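Local coordinates for metallo-beta-lactamase (Simiduia agarivorans, PDB 6MFI), which probably hydrolyses beta-lactam antibiotics as a two-zinc metallo-beta-lactamase of subclass B3, at residues A[43-48]-A[60-65]; A[148-153]-A[222-227]; A[244-249]-A[273-278]. All blocks are in the same frame, centred on the assembly; numbering follows the deposited sequence. Where two conformers were deposited one is given.

Contact 1. Residues A[43-48]-A[60-65]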
loop_
_atom_site.group_PDB
_atom_site.type_symbol
_atom_site.label_atom_id
_atom_site.label_comp_id
_atom_site.label_asym_id
_atom_site.label_seq_id
_atom_site.Cartn_x
_atom_site.Cartn_y
_atom_site.Cartn_z
ATOM N N TRP A 43 -2.076 3.178 14.102
ATOM C CA TRP A 43 -2.468 2.329 12.980
ATOM C C TRP A 43 -3.968 2.059 12.979
ATOM O O TRP A 43 -4.597 2.013 11.916
ATOM C CB TRP A 43 -1.693 1.012 13.022
ATOM C CG TRP A 43 -0.233 1.152 12.724
ATOM C CD1 TRP A 43 0.393 2.229 12.168
ATOM C CD2 TRP A 43 0.787 0.176 12.968
ATOM N NE1 TRP A 43 1.741 1.984 12.051
ATOM C CE2 TRP A 43 2.007 0.731 12.535
ATOM C CE3 TRP A 43 0.787 -1.112 13.513
ATOM C CZ2 TRP A 43 3.216 0.042 12.628
ATOM C CZ3 TRP A 43 1.986 -1.794 13.603
ATOM C CH2 TRP A 43 3.184 -1.217 13.164
ATOM N N ASP A 44 -4.557 1.876 14.159
ATOM C CA ASP A 44 -5.963 1.514 14.279
ATOM C C ASP A 44 -6.852 2.692 14.659
ATOM O O ASP A 44 -8.002 2.481 15.055
ATOM C CB ASP A 44 -6.131 0.385 15.298
ATOM C CG ASP A 44 -5.379 -0.872 14.906
ATOM O OD1 ASP A 44 -5.281 -1.155 13.692
ATOM O OD2 ASP A 44 -4.891 -1.581 15.810
ATOM N N LYS A 45 -6.354 3.917 14.553
ATOM C CA LYS A 45 -7.177 5.075 14.883
ATOM C C LYS A 45 -8.194 5.317 13.774
ATOM O O LYS A 45 -7.815 5.399 12.601
ATOM C CB LYS A 45 -6.313 6.317 15.088
ATOM C CG LYS A 45 -7.118 7.565 15.420
ATOM C CD LYS A 45 -6.220 8.763 15.669
ATOM C CE LYS A 45 -7.035 9.986 16.061
ATOM N NZ LYS A 45 -7.838 9.748 17.293
ATOM N N PRO A 46 -9.481 5.433 14.098
ATOM C CA PRO A 46 -10.488 5.641 13.051
ATOM C C PRO A 46 -10.292 6.973 12.342
ATOM O O PRO A 46 -9.938 7.981 12.955
ATOM C CB PRO A 46 -11.815 5.602 13.820
ATOM C CG PRO A 46 -11.500 4.900 15.105
ATOM C CD PRO A 46 -10.089 5.277 15.430
ATOM N N GLY A 47 -10.527 6.962 11.032
ATOM C CA GLY A 47 -10.406 8.149 10.223
ATOM C C GLY A 47 -11.454 8.193 9.129
ATOM O O GLY A 47 -12.024 7.169 8.742
ATOM N N PRO A 48 -11.730 9.386 8.612
ATOM C CA PRO A 48 -12.758 9.526 7.580
ATOM C C PRO A 48 -12.210 9.165 6.212
ATOM O O PRO A 48 -10.998 9.270 5.969
ATOM C CB PRO A 48 -13.124 11.014 7.656
ATOM C CG PRO A 48 -11.853 11.668 8.087
ATOM C CD PRO A 48 -11.148 10.684 8.994
ATOM N N GLY A 60 -8.634 4.179 4.273
ATOM C CA GLY A 60 -7.839 3.652 5.359
ATOM C C GLY A 60 -8.039 4.414 6.655
ATOM O O GLY A 60 -8.919 5.266 6.788
ATOM N N THR A 61 -7.193 4.089 7.629
ATOM C CA THR A 61 -7.227 4.727 8.938
ATOM C C THR A 61 -6.414 6.020 8.891
ATOM O O THR A 61 -5.978 6.471 7.828
ATOM C CB THR A 61 -6.698 3.774 10.005
ATOM O OG1 THR A 61 -5.317 3.492 9.749
ATOM C CG2 THR A 61 -7.477 2.470 9.981
ATOM N N CYS A 62 -6.207 6.643 10.052
ATOM C CA CYS A 62 -5.315 7.794 10.136
ATOM C C CYS A 62 -3.846 7.403 10.065
ATOM O O CYS A 62 -3.003 8.262 9.785
ATOM C CB CYS A 62 -5.570 8.578 11.426
ATOM S SG CYS A 62 -7.234 9.252 11.602
ATOM N N GLY A 63 -3.521 6.133 10.304
ATOM C CA GLY A 63 -2.138 5.697 10.303
ATOM C C GLY A 63 -1.803 4.693 9.219
ATOM O O GLY A 63 -0.633 4.541 8.853
ATOM N N ILE A 64 -2.814 4.003 8.693
ATOM C CA ILE A 64 -2.624 2.975 7.676
ATOM C C ILE A 64 -3.531 3.284 6.494
ATOM O O ILE A 64 -4.722 3.563 6.674
ATOM C CB ILE A 64 -2.912 1.566 8.226
ATOM C CG1 ILE A 64 -1.919 1.214 9.336
ATOM C CG2 ILE A 64 -2.857 0.534 7.109
ATOM C CD1 ILE A 64 -0.474 1.189 8.881
ATOM N N ALA A 65 -2.972 3.225 5.289
ATOM C CA ALA A 65 -3.704 3.568 4.081
ATOM C C ALA A 65 -4.398 2.349 3.485
ATOM O O ALA A 65 -3.903 1.221 3.565
ATOM C CB ALA A 65 -2.766 4.181 3.039
HETATM O O HOH W 1 -8.853 7.957 7.263
#

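Contact 2. Residues A[148-153]-A[222-227]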
loop_
_atom_site.group_PDB
_atom_site.type_symbol
_atom_site.label_atom_id
_atom_site.label_comp_id
_atom_site.label_asym_id
_atom_site.label_seq_id
_atom_site.Cartn_x
_atom_site.Cartn_y
_atom_site.Cartn_z
ATOM N N ASP A 148 12.919 -14.750 5.243
ATOM C CA ASP A 148 13.683 -13.646 4.679
ATOM C C ASP A 148 13.033 -12.293 4.925
ATOM O O ASP A 148 13.500 -11.284 4.387
ATOM C CB ASP A 148 13.893 -13.864 3.178
ATOM C CG ASP A 148 12.603 -14.166 2.448
ATOM O OD1 ASP A 148 11.634 -14.607 3.102
ATOM O OD2 ASP A 148 12.562 -13.973 1.216
ATOM N N ASP A 149 11.972 -12.248 5.718
ATOM C CA ASP A 149 11.361 -10.975 6.068
ATOM C C ASP A 149 12.282 -10.214 7.016
ATOM O O ASP A 149 12.694 -10.763 8.045
ATOM C CB ASP A 149 9.996 -11.194 6.714
ATOM C CG ASP A 149 9.097 -9.984 6.592
ATOM O OD1 ASP A 149 8.129 -10.040 5.805
ATOM O OD2 ASP A 149 9.358 -8.976 7.284
ATOM N N PRO A 150 12.639 -8.967 6.701
ATOM C CA PRO A 150 13.535 -8.214 7.594
ATOM C C PRO A 150 12.999 -8.058 9.006
ATOM O O PRO A 150 13.787 -8.031 9.959
ATOM C CB PRO A 150 13.665 -6.859 6.885
ATOM C CG PRO A 150 13.414 -7.169 5.444
ATOM C CD PRO A 150 12.376 -8.252 5.441
ATOM N N GLN A 151 11.679 -7.965 9.175
ATOM C CA GLN A 151 11.066 -7.795 10.486
ATOM C C GLN A 151 10.497 -9.101 11.034
ATOM O O GLN A 151 9.499 -9.088 11.762
ATOM C CB GLN A 151 9.977 -6.723 10.423
ATOM C CG GLN A 151 9.795 -5.944 11.717
ATOM C CD GLN A 151 8.759 -4.844 11.592
ATOM O OE1 GLN A 151 8.688 -4.154 10.576
ATOM N NE2 GLN A 151 7.947 -4.677 12.630
ATOM N N ALA A 152 11.116 -10.231 10.698
ATOM C CA ALA A 152 10.653 -11.521 11.196
ATOM C C ALA A 152 10.957 -11.642 12.683
ATOM O O ALA A 152 12.120 -11.569 13.096
ATOM C CB ALA A 152 11.312 -12.656 10.416
ATOM N N GLY A 153 9.915 -11.826 13.487
ATOM C CA GLY A 153 10.074 -11.948 14.924
ATOM C C GLY A 153 8.842 -12.492 15.622
ATOM O O GLY A 153 8.922 -12.986 16.747
ATOM N N TYR A 222 18.727 -8.459 12.493
ATOM C CA TYR A 222 18.529 -9.032 11.165
ATOM C C TYR A 222 19.705 -8.729 10.244
ATOM O O TYR A 222 20.201 -9.620 9.547
ATOM C CB TYR A 222 17.227 -8.508 10.560
ATOM C CG TYR A 222 17.130 -8.706 9.067
ATOM C CD1 TYR A 222 16.996 -9.976 8.522
ATOM C CD2 TYR A 222 17.187 -7.624 8.200
ATOM C CE1 TYR A 222 16.912 -10.160 7.156
ATOM C CE2 TYR A 222 17.104 -7.797 6.834
ATOM C CZ TYR A 222 16.966 -9.066 6.317
ATOM O OH TYR A 222 16.885 -9.239 4.955
ATOM N N ARG A 223 20.174 -7.475 10.253
ATOM C CA ARG A 223 21.290 -6.970 9.451
ATOM C C ARG A 223 21.056 -7.128 7.953
ATOM O O ARG A 223 20.922 -8.245 7.444
ATOM C CB ARG A 223 22.624 -7.624 9.849
ATOM C CG ARG A 223 22.660 -8.309 11.219
ATOM C CD ARG A 223 22.509 -7.333 12.379
ATOM N NE ARG A 223 23.421 -6.199 12.289
ATOM C CZ ARG A 223 23.261 -5.064 12.959
ATOM N NH1 ARG A 223 22.223 -4.913 13.770
ATOM N NH2 ARG A 223 24.139 -4.081 12.825
ATOM N N PHE A 224 21.043 -6.000 7.237
ATOM C CA PHE A 224 20.753 -6.022 5.807
ATOM C C PHE A 224 21.926 -6.565 4.999
ATOM O O PHE A 224 21.731 -7.364 4.076
ATOM C CB PHE A 224 20.388 -4.617 5.329
ATOM C CG PHE A 224 18.915 -4.411 5.109
ATOM C CD1 PHE A 224 18.087 -4.051 6.161
ATOM C CD2 PHE A 224 18.359 -4.575 3.850
ATOM C CE1 PHE A 224 16.735 -3.858 5.960
ATOM C CE2 PHE A 224 17.007 -4.385 3.645
ATOM C CZ PHE A 224 16.195 -4.026 4.700
ATOM N N ASN A 225 23.151 -6.150 5.333
ATOM C CA ASN A 225 24.335 -6.482 4.546
ATOM C C ASN A 225 24.639 -7.974 4.490
ATOM O O ASN A 225 25.570 -8.356 3.776
ATOM C CB ASN A 225 25.552 -5.739 5.098
ATOM C CG ASN A 225 26.100 -6.376 6.357
ATOM O OD1 ASN A 225 26.990 -7.221 6.294
ATOM N ND2 ASN A 225 25.564 -5.983 7.509
ATOM N N ALA A 226 23.901 -8.824 5.201
ATOM C CA ALA A 226 24.167 -10.255 5.163
ATOM C C ALA A 226 23.526 -10.951 3.973
ATOM O O ALA A 226 23.824 -12.125 3.732
ATOM C CB ALA A 226 23.680 -10.919 6.452
ATOM N N HIS A 227 22.666 -10.261 3.228
ATOM C CA HIS A 227 21.858 -10.875 2.172
ATOM C C HIS A 227 22.001 -10.106 0.861
ATOM O O HIS A 227 21.033 -9.525 0.359
ATOM C CB HIS A 227 20.392 -10.948 2.602
ATOM C CG HIS A 227 20.198 -11.366 4.025
ATOM N ND1 HIS A 227 20.052 -12.684 4.398
ATOM C CD2 HIS A 227 20.104 -10.640 5.166
ATOM C CE1 HIS A 227 19.891 -12.755 5.707
ATOM N NE2 HIS A 227 19.917 -11.529 6.197
#

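Contact 3. Residues A[244-249]-A[273-278]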
loop_
_atom_site.group_PDB
_atom_site.type_symbol
_atom_site.label_atom_id
_atom_site.label_comp_id
_atom_site.label_asym_id
_atom_site.label_seq_id
_atom_site.Cartn_x
_atom_site.Cartn_y
_atom_site.Cartn_z
ATOM N N LEU A 244 9.071 5.273 -13.073
ATOM C CA LEU A 244 7.699 5.007 -13.477
ATOM C C LEU A 244 6.976 6.302 -13.822
ATOM O O LEU A 244 7.238 7.361 -13.243
ATOM C CB LEU A 244 6.941 4.281 -12.364
ATOM C CG LEU A 244 7.302 2.825 -12.071
ATOM C CD1 LEU A 244 6.464 2.290 -10.920
ATOM C CD2 LEU A 244 7.127 1.967 -13.312
ATOM N N GLU A 245 6.062 6.214 -14.787
ATOM C CA GLU A 245 5.119 7.300 -15.010
ATOM C C GLU A 245 4.299 7.497 -13.744
ATOM O O GLU A 245 3.652 6.561 -13.264
ATOM C CB GLU A 245 4.215 6.989 -16.202
ATOM C CG GLU A 245 3.500 8.205 -16.769
ATOM C CD GLU A 245 4.454 9.218 -17.374
ATOM O OE1 GLU A 245 5.529 8.809 -17.861
ATOM O OE2 GLU A 245 4.129 10.424 -17.362
ATOM N N CYS A 246 4.341 8.706 -13.191
ATOM C CA CYS A 246 3.897 8.898 -11.814
ATOM C C CYS A 246 3.592 10.374 -11.597
ATOM O O CYS A 246 4.515 11.187 -11.492
ATOM C CB CYS A 246 4.970 8.398 -10.857
ATOM S SG CYS A 246 4.734 8.747 -9.111
ATOM N N ASP A 247 2.305 10.714 -11.535
ATOM C CA ASP A 247 1.877 12.079 -11.254
ATOM C C ASP A 247 1.422 12.276 -9.816
ATOM O O ASP A 247 1.618 13.360 -9.262
ATOM C CB ASP A 247 0.741 12.487 -12.198
ATOM C CG ASP A 247 1.096 12.295 -13.659
ATOM O OD1 ASP A 247 2.204 12.705 -14.064
ATOM O OD2 ASP A 247 0.264 11.733 -14.402
ATOM N N LEU A 248 0.825 11.254 -9.204
ATOM C CA LEU A 248 0.328 11.327 -7.836
ATOM C C LEU A 248 0.864 10.132 -7.063
ATOM O O LEU A 248 0.818 9.001 -7.558
ATOM C CB LEU A 248 -1.206 11.350 -7.810
ATOM C CG LEU A 248 -1.917 11.875 -6.560
ATOM C CD1 LEU A 248 -3.283 12.422 -6.930
ATOM C CD2 LEU A 248 -2.054 10.791 -5.498
ATOM N N LEU A 249 1.366 10.381 -5.857
ATOM C CA LEU A 249 1.997 9.354 -5.039
ATOM C C LEU A 249 1.159 9.065 -3.800
ATOM O O LEU A 249 0.665 9.985 -3.142
ATOM C CB LEU A 249 3.410 9.777 -4.620
ATOM C CG LEU A 249 4.224 8.736 -3.848
ATOM C CD1 LEU A 249 4.609 7.575 -4.750
ATOM C CD2 LEU A 249 5.461 9.372 -3.234
ATOM N N ASP A 273 7.490 14.532 -10.453
ATOM C CA ASP A 273 8.622 13.736 -9.972
ATOM C C ASP A 273 8.374 13.214 -8.557
ATOM O O ASP A 273 9.279 13.177 -7.722
ATOM C CB ASP A 273 9.927 14.533 -10.034
ATOM C CG ASP A 273 10.405 14.759 -11.453
ATOM O OD1 ASP A 273 9.552 14.834 -12.363
ATOM O OD2 ASP A 273 11.632 14.865 -11.659
ATOM N N ALA A 274 7.132 12.807 -8.285
ATOM C CA ALA A 274 6.793 12.299 -6.959
ATOM C C ALA A 274 7.488 10.971 -6.687
ATOM O O ALA A 274 8.086 10.778 -5.621
ATOM C CB ALA A 274 5.278 12.155 -6.823
ATOM N N CYS A 275 7.420 10.041 -7.641
ATOM C CA CYS A 275 8.071 8.750 -7.460
ATOM C C CYS A 275 9.585 8.860 -7.587
ATOM O O CYS A 275 10.313 8.029 -7.032
ATOM C CB CYS A 275 7.522 7.740 -8.468
ATOM S SG CYS A 275 5.798 7.284 -8.185
ATOM N N ARG A 276 10.075 9.871 -8.307
ATOM C CA ARG A 276 11.516 10.065 -8.419
ATOM C C ARG A 276 12.105 10.569 -7.108
ATOM O O ARG A 276 13.197 10.150 -6.707
ATOM C CB ARG A 276 11.826 11.038 -9.557
ATOM C CG ARG A 276 13.310 11.241 -9.817
ATOM C CD ARG A 276 13.547 11.826 -11.200
ATOM N NE ARG A 276 13.016 10.970 -12.255
ATOM C CZ ARG A 276 13.633 9.891 -12.725
ATOM N NH1 ARG A 276 14.813 9.532 -12.237
ATOM N NH2 ARG A 276 13.072 9.171 -13.686
ATOM N N GLN A 277 11.392 11.467 -6.424
ATOM C CA GLN A 277 11.878 11.988 -5.152
ATOM C C GLN A 277 11.751 10.951 -4.043
ATOM O O GLN A 277 12.627 10.851 -3.175
ATOM C CB GLN A 277 11.117 13.263 -4.784
ATOM C CG GLN A 277 11.555 13.899 -3.474
ATOM C CD GLN A 277 12.915 14.562 -3.574
ATOM O OE1 GLN A 277 13.266 15.134 -4.606
ATOM N NE2 GLN A 277 13.688 14.490 -2.497
ATOM N N TYR A 278 10.671 10.168 -4.056
ATOM C CA TYR A 278 10.454 9.182 -3.002
ATOM C C TYR A 278 11.484 8.062 -3.073
ATOM O O TYR A 278 12.054 7.663 -2.051
ATOM C CB TYR A 278 9.036 8.619 -3.095
ATOM C CG TYR A 278 8.707 7.608 -2.019
ATOM C CD1 TYR A 278 8.378 8.015 -0.734
ATOM C CD2 TYR A 278 8.723 6.245 -2.290
ATOM C CE1 TYR A 278 8.077 7.096 0.253
ATOM C CE2 TYR A 278 8.423 5.318 -1.309
ATOM C CZ TYR A 278 8.100 5.750 -0.041
ATOM O OH TYR A 278 7.800 4.831 0.940
#

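Contact 1. Residues A[43-48]-A[60-65]
Ile64 lays its CD1 methyl over one face of the Trp43 indole, a CH-pi contact 3.9 Å from the centroid of the five-membered ring. Trp43 CD1 and Ile64 CD1 lie closest at 3.6 Å, with Ile64 CG1 beside Trp43 CB and CG as the two side chains cross obliquely. The backbone of Trp43 is held by Thr61, whose OG1 donates to Trp43 O over 2.7 Å, approaching from 32° off the carbonyl plane. That hydroxyl stands between its own N and C (chi1 64°), where it also accepts from Gly63 N and from Ile64 N at 2.8 Å; the accepted pair make an ST turn and ST motif, and three bonds hold OG1. At the next residue, Cys62 N gives a long but nearly straight bond to Lys45 O (3.3 Å, 174°). Cys62 SG, disulfide-bonded to Cys37, rests on Gly47 CA at 3.6 Å. At the far end a water lies within hydrogen-bonding distance of Pro48 O and Gly60 O. Trp43 also touches Asp114 and His253, ligands of one zinc ion. The Thr61 hydroxyl and the Cys62 N bond thus tie both loops together, fixing the backbone from which Trp43 and Ile64 reach to the edge of the metal site.

Contact 2. Residues A[148-153]-A[222-227]
Pro150 sets its CA and CB over one face of the Tyr222 ring, and the pair accounts for most of the surface buried here. Pro150 CA sits 3.6 Å from the centroid of the Tyr222 ring and only 7° off its normal, so this CH-pi contact is aimed at the middle of the ring. Pro150 CB comes within 3.6 Å of Tyr222 CE2, while the proline carbonyl lies at the root of the ring, Pro150 O being 3.5 Å from Tyr222 CB. With CG anti to the backbone N (chi1 163°), the Tyr222 ring is carried toward the proline. Phe224 is the third and smaller partner: its CZ reaches Pro150 CG at 4.3 Å, and its CD1 meets the edge of the Tyr222 ring, in plane. Tyr230 of helix 228-242 touches all three residues.

The proline occupies the second position of a type I turn from Asp149 to Ala152, closed by Ala152 N to Asp149 O. Asp149 OD2 accepts from Gln151 N at 3.2 Å through its anti lone pair, making an Asx turn, and is also hydrogen-bonded to His112 NE2. His112 is a zinc ligand, which makes Asp149 a second-shell residue. Across the contact the chemistry is apolar and CH-pi: aromatic carbon covers one side of Pro150, while Asp149 OD2 links the turn to His112, where the carboxylate would tend to polarise the imidazole.

Contact 3. Residues A[244-249]-A[273-278]
Cys246 and Cys275 are joined by a disulfide, SG to SG 2.0 Å with a chi3 of 72°, which pins the loop leading into strand 248-250 to the first turn of helix 274-291. The two halves reach the bond differently. Cys246 SG is anti to its backbone N (chi1 172°), whereas Cys275 SG lies beside its own N and anti to the carbonyl carbon (chi1 -68°). Cys275 was modelled in two conformers, so the bridge described is that of one of them.

Beside the bridge, Leu249 is the bump and the helix supplies the hollow. Its side chain enters between Ala274, Cys275 and Tyr278, each branch meeting a different wall. The stem touches the small methyl of Ala274, with Leu249 CB and Ala274 CB 3.7 Å apart. One branch, Leu249 CD1, comes to 3.6 Å from Cys275 SG; the other, Leu249 CD2, packs on Tyr278 CB at 3.7 Å and goes on to touch CG and CD1 of that ring. Leu249 and Tyr278 cross at about a right angle. Ala274 serves both neighbours, since its CB also lies 4.1 Å from Cys246 SG.

Because Ala274 and Tyr278 are one helical turn apart, joined by the bond from Tyr278 N to Ala274 O, the leucine spans a full turn of the helix. Tyr278 OH is hydrogen-bonded to Asp212 O. Val209 of strand 206-210 touches both cysteines, and Leu241 of helix 228-242 covers Cys275 and Tyr278. The arrangement is helix-on-sheet packing locked by a disulfide: the first turn of helix 274-291 lies against 248-250, one of the two edge strands of the five-stranded sheet, in the alpha-beta/beta-alpha sandwich of the metallo-beta-lactamase superfamily.

How the contacts relate
From the N terminus, contact 1 comes first, closing a short loop of 11 residues that contains strands 50-53 and 56-58 and joining the loop after helix 30-36 to the one before strand 67-71. Contact 2 closes a much longer excursion, running from the loop after helix 134-142, through strand 163-166 of the first sheet and four strands of the second, to the approach of helix 228-242. Contact 3 follows, closing over helix 259-265 and fastening strand 248-250 to the C-terminal helix. The three are in series, neither nesting nor crossing. Contacts 1 and 2 both border the zinc site, their nearest atoms about 6 Å apart; contact 3 stands farther back.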